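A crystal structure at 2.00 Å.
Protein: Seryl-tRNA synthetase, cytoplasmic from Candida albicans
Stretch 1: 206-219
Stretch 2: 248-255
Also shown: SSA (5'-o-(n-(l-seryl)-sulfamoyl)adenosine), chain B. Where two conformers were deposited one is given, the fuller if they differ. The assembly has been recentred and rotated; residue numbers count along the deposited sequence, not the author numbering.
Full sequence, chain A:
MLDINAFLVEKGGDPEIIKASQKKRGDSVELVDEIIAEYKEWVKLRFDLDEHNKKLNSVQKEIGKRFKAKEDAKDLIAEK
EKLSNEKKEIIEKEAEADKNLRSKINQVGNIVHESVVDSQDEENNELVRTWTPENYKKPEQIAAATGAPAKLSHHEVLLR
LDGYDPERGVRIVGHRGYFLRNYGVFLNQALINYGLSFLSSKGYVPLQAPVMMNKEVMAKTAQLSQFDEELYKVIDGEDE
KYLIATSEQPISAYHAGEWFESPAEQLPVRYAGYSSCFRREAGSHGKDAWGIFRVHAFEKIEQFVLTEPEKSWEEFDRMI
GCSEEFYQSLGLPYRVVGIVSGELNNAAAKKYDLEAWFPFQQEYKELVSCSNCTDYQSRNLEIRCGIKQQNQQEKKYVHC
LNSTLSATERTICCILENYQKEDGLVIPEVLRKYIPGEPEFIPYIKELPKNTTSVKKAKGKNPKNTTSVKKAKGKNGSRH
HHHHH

Stretch 1, residues 206-219: PLQAPVMMNKEVMA
Stretch 2 248-255: EQPISAYH

Two segments remote in sequence can be held together by side-chain packing alone, and residues 206-219 and 248-255 of this seryl-tRNA synthetase illustrate it. No hydrogen bond crosses between the stretches; the contact, largely apolar, buries 483 Å², both sides summed.

Stretch 1 opens as a strand, 206-208. Leu 207 (phi/psi -144/110) points its CA-to-CB bond toward stretch 2, whereas that of Gln 208 points away, the alternation expected of extended backbone. With chi1 t and chi2 p, Leu 207 places CD2 4.0 Å from CG1 of Ile 251 and over one face of the Tyr 254 ring, 4.1 Å from its centroid and 8° off the normal, a CH-pi contact. Ile 251 (m, t) and Tyr 254 (chi1 t, chi2 74°) both leave their backbone sideways, but their ends come nearer to stretch 1.

At Ala 209 (-93/150) the strand has given way to loop, and the chains are close: its CA lies 6.5 Å from Pro 250 CA. A methyl group suits so narrow a gap, with Ala 209 CB 3.5 Å from Pro 250 CG and 4.1 Å from Ile 251 CG1. Pro 210 (-68/151) is directed sideways; its O lies 3.7 Å from Pro 250 CG and is buried with no polar partner in the model. Val 211 (-99/2) and Met 212 (-114/145) turn away.

Met 213 (-136/145), in the second strand, points back toward stretch 2. Its m, t, p side chain is long and flexible enough to lay SD 3.5 Å from Pro 250 N and 3.9 Å from Gln 249 CB, with CE 4.5 Å from Ala 253 CB.

Asn 214 (-61/147) occupies the N-cap position, though its side chain makes no capping bond. The helix begins at Lys 215 with phi/psi near -60/-45; Met 218 N bonds to Asn 214 O at 3.0 Å. Lys 215 and Glu 216 remain out of reach. Val 217 (chi1 t) brings CG1 to 3.6 Å from Ala 253 CB, with the CA atoms of the two residues 7.3 Å apart. Met 218 (t, p, p) starts sideways, its CA 6.9 Å from Gln 249 CA, but its CE ends 3.5 Å from Gln 249 OE1, an oxygen hydrogen-bonded elsewhere in the structure.

The partner helix includes 248-252, phi/psi running from -50/-42 to about -70/-33, with Gln 249 at -62/-60 (m, t). Ser 252 N bonds to Glu 248 O, and Ser 252 OG to Gln 249 O, both at 2.8 Å. Glu 248 points away from stretch 1; its OE1 accepts a 2.8 Å hydrogen bond from SSA N10.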

# COMPACT_ATOMS: atom_id res chain seq x y z
N PRO A 206 19.50 -3.41 -0.81
CA PRO A 206 18.18 -2.79 -0.66
C PRO A 206 17.20 -3.39 -1.65
O PRO A 206 17.50 -3.54 -2.84
CB PRO A 206 18.43 -1.32 -0.99
CG PRO A 206 19.90 -1.12 -0.65
CD PRO A 206 20.55 -2.41 -1.07
N LEU A 207 16.02 -3.74 -1.16
CA LEU A 207 15.05 -4.37 -2.04
C LEU A 207 13.67 -3.90 -1.66
O LEU A 207 13.18 -4.26 -0.60
CB LEU A 207 15.15 -5.89 -1.91
CG LEU A 207 14.36 -6.76 -2.88
CD1 LEU A 207 14.80 -6.47 -4.31
CD2 LEU A 207 14.54 -8.23 -2.54
N GLN A 208 13.04 -3.09 -2.52
CA GLN A 208 11.67 -2.65 -2.25
C GLN A 208 10.69 -3.61 -2.87
O GLN A 208 10.66 -3.79 -4.09
CB GLN A 208 11.40 -1.24 -2.75
CG GLN A 208 9.97 -0.75 -2.41
CD GLN A 208 9.75 0.70 -2.80
OE1 GLN A 208 10.69 1.49 -2.78
NE2 GLN A 208 8.53 1.06 -3.16
N ALA A 209 9.88 -4.23 -2.03
CA ALA A 209 8.99 -5.29 -2.46
C ALA A 209 7.63 -4.74 -2.83
O ALA A 209 7.17 -3.76 -2.25
CB ALA A 209 8.85 -6.35 -1.33
N PRO A 210 6.95 -5.40 -3.79
CA PRO A 210 5.56 -5.03 -4.09
C PRO A 210 4.69 -5.40 -2.89
O PRO A 210 5.04 -6.33 -2.16
CB PRO A 210 5.23 -5.91 -5.29
CG PRO A 210 6.14 -7.09 -5.15
CD PRO A 210 7.41 -6.56 -4.58
N VAL A 211 3.60 -4.69 -2.68
CA VAL A 211 2.75 -4.96 -1.51
C VAL A 211 1.53 -5.81 -1.84
O VAL A 211 0.70 -6.09 -0.96
CB VAL A 211 2.28 -3.66 -0.82
CG1 VAL A 211 3.48 -2.91 -0.28
CG2 VAL A 211 1.47 -2.79 -1.78
N MET A 212 1.42 -6.22 -3.11
CA MET A 212 0.41 -7.19 -3.52
C MET A 212 1.10 -8.47 -3.97
O MET A 212 2.18 -8.44 -4.56
CB MET A 212 -0.41 -6.66 -4.69
CG MET A 212 -1.30 -5.50 -4.32
SD MET A 212 -2.37 -5.06 -5.68
CE MET A 212 -3.10 -3.55 -5.04
N MET A 213 0.47 -9.61 -3.69
CA MET A 213 0.99 -10.91 -4.11
C MET A 213 -0.12 -11.76 -4.67
O MET A 213 -1.26 -11.69 -4.19
CB MET A 213 1.63 -11.66 -2.94
CG MET A 213 3.04 -11.23 -2.61
SD MET A 213 3.77 -12.26 -1.32
CE MET A 213 4.10 -13.82 -2.11
N ASN A 214 0.21 -12.56 -5.68
CA ASN A 214 -0.72 -13.56 -6.19
C ASN A 214 -1.04 -14.53 -5.06
O ASN A 214 -0.18 -14.81 -4.23
CB ASN A 214 -0.12 -14.31 -7.37
CG ASN A 214 -0.08 -13.46 -8.64
OD1 ASN A 214 -0.98 -12.66 -8.90
ND2 ASN A 214 0.98 -13.63 -9.43
N LYS A 215 -2.26 -15.06 -5.05
CA LYS A 215 -2.69 -15.97 -4.00
C LYS A 215 -1.83 -17.24 -3.94
O LYS A 215 -1.42 -17.67 -2.86
CB LYS A 215 -4.16 -16.34 -4.18
CG LYS A 215 -5.11 -15.15 -4.11
CD LYS A 215 -6.56 -15.57 -3.92
CE LYS A 215 -7.14 -16.21 -5.18
NZ LYS A 215 -8.59 -16.51 -5.02
N GLU A 216 -1.58 -17.84 -5.09
CA GLU A 216 -0.83 -19.09 -5.14
C GLU A 216 0.58 -18.94 -4.56
O GLU A 216 1.09 -19.85 -3.91
CB GLU A 216 -0.76 -19.63 -6.57
CG GLU A 216 -2.10 -19.63 -7.31
CD GLU A 216 -2.37 -18.33 -8.06
OE1 GLU A 216 -3.09 -18.37 -9.09
OE2 GLU A 216 -1.86 -17.26 -7.64
N VAL A 217 1.22 -17.80 -4.79
CA VAL A 217 2.54 -17.56 -4.23
C VAL A 217 2.46 -17.29 -2.72
O VAL A 217 3.27 -17.79 -1.94
CB VAL A 217 3.28 -16.40 -4.94
CG1 VAL A 217 4.75 -16.41 -4.57
CG2 VAL A 217 3.12 -16.50 -6.44
N MET A 218 1.48 -16.48 -2.32
CA MET A 218 1.33 -16.16 -0.90
C MET A 218 1.11 -17.44 -0.11
O MET A 218 1.69 -17.65 0.97
CB MET A 218 0.17 -15.17 -0.69
CG MET A 218 -0.11 -14.84 0.78
SD MET A 218 1.24 -13.97 1.62
CE MET A 218 0.87 -12.29 1.09
N ALA A 219 0.30 -18.33 -0.66
CA ALA A 219 -0.03 -19.58 -0.00
C ALA A 219 1.21 -20.44 0.25
O ALA A 219 1.21 -21.29 1.13
CB ALA A 219 -1.07 -20.35 -0.81
N GLU A 248 8.79 -9.81 4.21
CA GLU A 248 9.24 -11.20 4.33
C GLU A 248 8.54 -12.07 3.30
O GLU A 248 9.15 -12.93 2.67
CB GLU A 248 8.94 -11.73 5.74
CG GLU A 248 9.36 -13.18 5.96
CD GLU A 248 8.61 -13.87 7.11
OE1 GLU A 248 8.20 -13.20 8.10
OE2 GLU A 248 8.42 -15.10 7.01
N GLN A 249 7.25 -11.84 3.12
CA GLN A 249 6.45 -12.68 2.24
C GLN A 249 6.91 -12.64 0.78
O GLN A 249 7.30 -13.67 0.22
CB GLN A 249 4.96 -12.37 2.43
CG GLN A 249 4.43 -12.98 3.73
CD GLN A 249 3.20 -12.27 4.29
OE1 GLN A 249 2.82 -11.19 3.84
NE2 GLN A 249 2.57 -12.89 5.28
N PRO A 250 6.89 -11.45 0.14
CA PRO A 250 7.33 -11.45 -1.27
C PRO A 250 8.84 -11.70 -1.43
O PRO A 250 9.26 -12.33 -2.39
CB PRO A 250 6.94 -10.04 -1.78
CG PRO A 250 6.85 -9.17 -0.53
CD PRO A 250 6.39 -10.13 0.59
N ILE A 251 9.65 -11.23 -0.48
CA ILE A 251 11.08 -11.42 -0.60
C ILE A 251 11.46 -12.90 -0.42
O ILE A 251 12.40 -13.39 -1.04
CB ILE A 251 11.86 -10.49 0.37
CG1 ILE A 251 11.59 -9.03 -0.01
CG2 ILE A 251 13.36 -10.84 0.37
CD1 ILE A 251 12.26 -7.96 0.90
N SER A 252 10.72 -13.62 0.42
CA SER A 252 10.99 -15.05 0.57
C SER A 252 10.74 -15.77 -0.77
O SER A 252 11.40 -16.75 -1.09
CB SER A 252 10.15 -15.68 1.69
OG SER A 252 8.79 -15.82 1.31
N ALA A 253 9.79 -15.25 -1.56
CA ALA A 253 9.48 -15.87 -2.85
C ALA A 253 10.36 -15.35 -3.98
O ALA A 253 10.26 -15.83 -5.11
CB ALA A 253 8.02 -15.67 -3.19
N TYR A 254 11.20 -14.36 -3.69
CA TYR A 254 12.06 -13.72 -4.69
C TYR A 254 12.89 -14.75 -5.46
O TYR A 254 12.98 -14.70 -6.69
CB TYR A 254 12.97 -12.70 -4.00
CG TYR A 254 13.75 -11.76 -4.90
CD1 TYR A 254 13.11 -10.71 -5.57
CD2 TYR A 254 15.12 -11.88 -5.05
CE1 TYR A 254 13.82 -9.82 -6.37
CE2 TYR A 254 15.84 -11.00 -5.85
CZ TYR A 254 15.19 -9.97 -6.50
OH TYR A 254 15.90 -9.11 -7.29
N HIS A 255 13.51 -15.69 -4.74
CA HIS A 255 14.35 -16.71 -5.37
C HIS A 255 13.65 -18.06 -5.52
O HIS A 255 14.32 -19.08 -5.71
CB HIS A 255 15.66 -16.90 -4.59
CG HIS A 255 16.58 -15.72 -4.67
ND1 HIS A 255 17.20 -15.34 -5.84
CD2 HIS A 255 16.98 -14.85 -3.72
CE1 HIS A 255 17.94 -14.27 -5.61
NE2 HIS A 255 17.83 -13.95 -4.33
N10 SSA B . 8.89 -10.66 8.92
CA SSA B . 8.87 -10.76 10.37
CB SSA B . 10.07 -10.03 10.97
OG SSA B . 9.92 -8.60 10.81
C9 SSA B . 7.60 -10.20 10.93
O9 SSA B . 6.78 -9.63 10.21
N8 SSA B . 7.41 -10.34 12.23
S1 SSA B . 6.28 -9.55 13.05
O1S SSA B . 4.95 -10.00 12.75
O2S SSA B . 6.54 -9.71 14.44
O5' SSA B . 6.38 -8.05 12.74
C5' SSA B . 7.62 -7.36 12.87
C4' SSA B . 7.39 -6.06 13.65
O4' SSA B . 6.45 -5.18 13.02
C3' SSA B . 6.83 -6.27 15.04
O3' SSA B . 7.87 -6.70 15.93
C2' SSA B . 6.29 -4.88 15.35
O2' SSA B . 7.37 -4.00 15.74
C1' SSA B . 5.77 -4.39 13.99
N9 SSA B . 4.31 -4.64 13.89
C8 SSA B . 3.69 -5.82 13.80
N7 SSA B . 2.36 -5.61 13.74
C5 SSA B . 2.16 -4.28 13.78
C6 SSA B . 1.03 -3.49 13.74
N6 SSA B . -0.18 -4.08 13.64
N1 SSA B . 1.16 -2.14 13.80
C2 SSA B . 2.37 -1.58 13.90
N3 SSA B . 3.49 -2.32 13.93
C4 SSA B . 3.40 -3.67 13.88